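Local coordinates for protein of unknown function (DUF1255) (Acidithiobacillus ferrooxidans ATCC 23270, PDB 3EO6) that is of unknown function but belongs to the pyrimidine/purine nucleoside phosphorylase family of cupin-like proteins and so probably cleaves nucleosides with phosphate, at residues 47-52 and 91-96. Residues are numbered along the deposited sequence; the frame is centred on the assembly and turned at random. Where two conformers were deposited one is given.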
loop_
_atom_site.group_PDB
_atom_site.type_symbol
_atom_site.label_atom_id
_atom_site.label_comp_id
_atom_site.label_asym_id
_atom_site.label_seq_id
_atom_site.Cartn_x
_atom_site.Cartn_y
_atom_site.Cartn_z
ATOM N N VAL A 47 -12.884 -13.290 0.427
ATOM C CA VAL A 47 -12.306 -14.626 0.343
ATOM C C VAL A 47 -11.753 -14.787 -1.076
ATOM O O VAL A 47 -12.469 -14.522 -2.028
ATOM C CB VAL A 47 -13.314 -15.738 0.660
ATOM C CG1 VAL A 47 -12.617 -17.108 0.650
ATOM C CG2 VAL A 47 -13.976 -15.492 2.015
ATOM N N TYR A 48 -10.517 -15.255 -1.173
ATOM C CA TYR A 48 -9.774 -15.238 -2.424
ATOM C C TYR A 48 -9.054 -16.558 -2.618
ATOM O O TYR A 48 -8.387 -17.037 -1.714
ATOM C CB TYR A 48 -8.724 -14.100 -2.407
ATOM C CG TYR A 48 -9.285 -12.784 -1.984
ATOM C CD1 TYR A 48 -9.887 -11.941 -2.899
ATOM C CD2 TYR A 48 -9.292 -12.417 -0.664
ATOM C CE1 TYR A 48 -10.444 -10.724 -2.482
ATOM C CE2 TYR A 48 -9.847 -11.226 -0.244
ATOM C CZ TYR A 48 -10.415 -10.363 -1.168
ATOM O OH TYR A 48 -10.992 -9.170 -0.812
ATOM N N THR A 49 -9.160 -17.105 -3.822
ATOM C CA THR A 49 -8.416 -18.296 -4.182
ATOM C C THR A 49 -7.179 -17.875 -4.949
ATOM O O THR A 49 -7.296 -17.187 -5.971
ATOM C CB THR A 49 -9.233 -19.258 -5.057
ATOM O OG1 THR A 49 -10.485 -19.495 -4.442
ATOM C CG2 THR A 49 -8.503 -20.578 -5.210
ATOM N N LEU A 50 -6.019 -18.196 -4.406
ATOM C CA LEU A 50 -4.720 -17.752 -4.863
ATOM C C LEU A 50 -3.840 -18.990 -5.189
ATOM O O LEU A 50 -4.180 -20.142 -4.837
ATOM C CB LEU A 50 -4.069 -16.908 -3.757
ATOM C CG LEU A 50 -4.921 -15.749 -3.255
ATOM C CD1 LEU A 50 -4.363 -15.109 -2.002
ATOM C CD2 LEU A 50 -5.128 -14.736 -4.389
ATOM N N SER A 51 -2.733 -18.747 -5.896
ATOM C CA SER A 51 -1.721 -19.770 -6.112
ATOM C C SER A 51 -0.507 -19.102 -6.672
ATOM O O SER A 51 -0.539 -17.959 -7.149
ATOM C CB SER A 51 -2.172 -20.914 -7.049
ATOM O OG SER A 51 -2.277 -20.526 -8.423
ATOM N N SER A 52 0.568 -19.868 -6.653
ATOM C CA SER A 52 1.845 -19.411 -7.199
ATOM C C SER A 52 2.594 -20.568 -7.810
ATOM O O SER A 52 2.453 -21.710 -7.371
ATOM C CB SER A 52 2.685 -18.782 -6.094
ATOM O OG SER A 52 3.931 -18.400 -6.521
ATOM N N SER A 91 -3.967 -24.358 -5.042
ATOM C CA SER A 91 -4.938 -23.290 -4.958
ATOM C C SER A 91 -5.408 -23.112 -3.519
ATOM O O SER A 91 -6.307 -23.812 -3.059
ATOM C CB SER A 91 -6.087 -23.555 -5.899
ATOM O OG SER A 91 -5.662 -23.437 -7.222
ATOM N N TYR A 92 -4.796 -22.181 -2.785
ATOM C CA TYR A 92 -5.098 -21.890 -1.420
ATOM C C TYR A 92 -6.103 -20.751 -1.351
ATOM O O TYR A 92 -6.267 -20.001 -2.311
ATOM C CB TYR A 92 -3.841 -21.569 -0.617
ATOM C CG TYR A 92 -3.033 -20.362 -1.051
ATOM C CD1 TYR A 92 -2.083 -20.459 -2.051
ATOM C CD2 TYR A 92 -3.177 -19.143 -0.420
ATOM C CE1 TYR A 92 -1.289 -19.383 -2.394
ATOM C CE2 TYR A 92 -2.383 -18.057 -0.743
ATOM C CZ TYR A 92 -1.428 -18.160 -1.732
ATOM O OH TYR A 92 -0.607 -17.107 -2.027
ATOM N N ARG A 93 -6.788 -20.637 -0.237
ATOM C CA ARG A 93 -7.666 -19.502 0.025
ATOM C C ARG A 93 -7.167 -18.702 1.187
ATOM O O ARG A 93 -6.673 -19.236 2.183
ATOM C CB ARG A 93 -9.090 -19.960 0.278
ATOM C CG ARG A 93 -9.827 -20.390 -0.984
ATOM C CD ARG A 93 -11.068 -21.162 -0.646
ATOM N NE ARG A 93 -11.995 -21.349 -1.744
ATOM C CZ ARG A 93 -11.870 -22.253 -2.667
ATOM N NH1 ARG A 93 -10.895 -23.138 -2.657
ATOM N NH2 ARG A 93 -12.797 -22.260 -3.635
ATOM N N LEU A 94 -7.346 -17.394 1.088
ATOM C CA LEU A 94 -7.260 -16.487 2.218
ATOM C C LEU A 94 -8.653 -15.884 2.406
ATOM O O LEU A 94 -9.192 -15.226 1.531
ATOM C CB LEU A 94 -6.247 -15.355 1.995
ATOM C CG LEU A 94 -4.792 -15.786 1.917
ATOM C CD1 LEU A 94 -3.904 -14.614 1.557
ATOM C CD2 LEU A 94 -4.331 -16.397 3.247
ATOM N N GLU A 95 -9.204 -16.109 3.611
ATOM C CA GLU A 95 -10.418 -15.419 4.042
ATOM C C GLU A 95 -9.968 -14.319 4.985
ATOM O O GLU A 95 -9.493 -14.575 6.061
ATOM C CB GLU A 95 -11.408 -16.331 4.722
ATOM C CG GLU A 95 -12.580 -15.544 5.313
ATOM C CD GLU A 95 -13.727 -16.374 5.804
ATOM O OE1 GLU A 95 -13.479 -17.494 6.292
ATOM O OE2 GLU A 95 -14.876 -15.894 5.726
ATOM N N VAL A 96 -10.098 -13.093 4.505
ATOM C CA VAL A 96 -9.639 -11.940 5.219
ATOM C C VAL A 96 -10.757 -11.370 6.005
ATOM O O VAL A 96 -11.789 -10.952 5.420
ATOM C CB VAL A 96 -9.079 -10.874 4.246
ATOM C CG1 VAL A 96 -8.671 -9.612 4.976
ATOM C CG2 VAL A 96 -7.870 -11.456 3.511
#
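Strands 47-50 and 92-96 run antiparallel, their axes 4.6 Å apart at the closest, and two hydrogen-bonded pairs, Tyr48 with Leu94 and Leu50 with Tyr92, tie them together, alternating with the non-hydrogen-bonded pairs Val47-Glu95 and Thr49-Arg93. The bond from Leu50 N to Tyr92 O is the shortest of the four at 2.8 Å and nearly straight (172° at the hydrogen), whereas Tyr48 N meets Leu94 O from above the carbonyl plane. On the face bearing Tyr48, Leu50, Tyr92 and Leu94, the Tyr92 side chain takes the crowded position, CG between the backbone N and carbonyl carbon (chi1 62°), which swings its ring across to Leu50. Leu50 CB then sits over one ring face, off toward the rim, in a CH-pi contact 3.8 Å from the Tyr92 ring centroid; the ring also meets that of Tyr67. Leu50 CD1 reaches on to Leu94 CD1 (3.6 Å), the two side chains crossing at about a right angle. An alanine in place of Tyr92 removes the ring between Leu50 and Tyr67, and would probably leave both less firmly packed. On the other face Thr49 OG1 lies 3.6 Å from Arg93 CZ, above the centre of the guanidinium, and Val47 CG2 packs on the extended Glu95 chain. Strand 46-50 edges the four-strand sheet within this chain; 92-96, its inner neighbour, is backbone hydrogen-bonded to 64-68. Tyr48 and Leu94 touch Leu43 of the six-strand sheet, a cupin-type antiparallel beta fold.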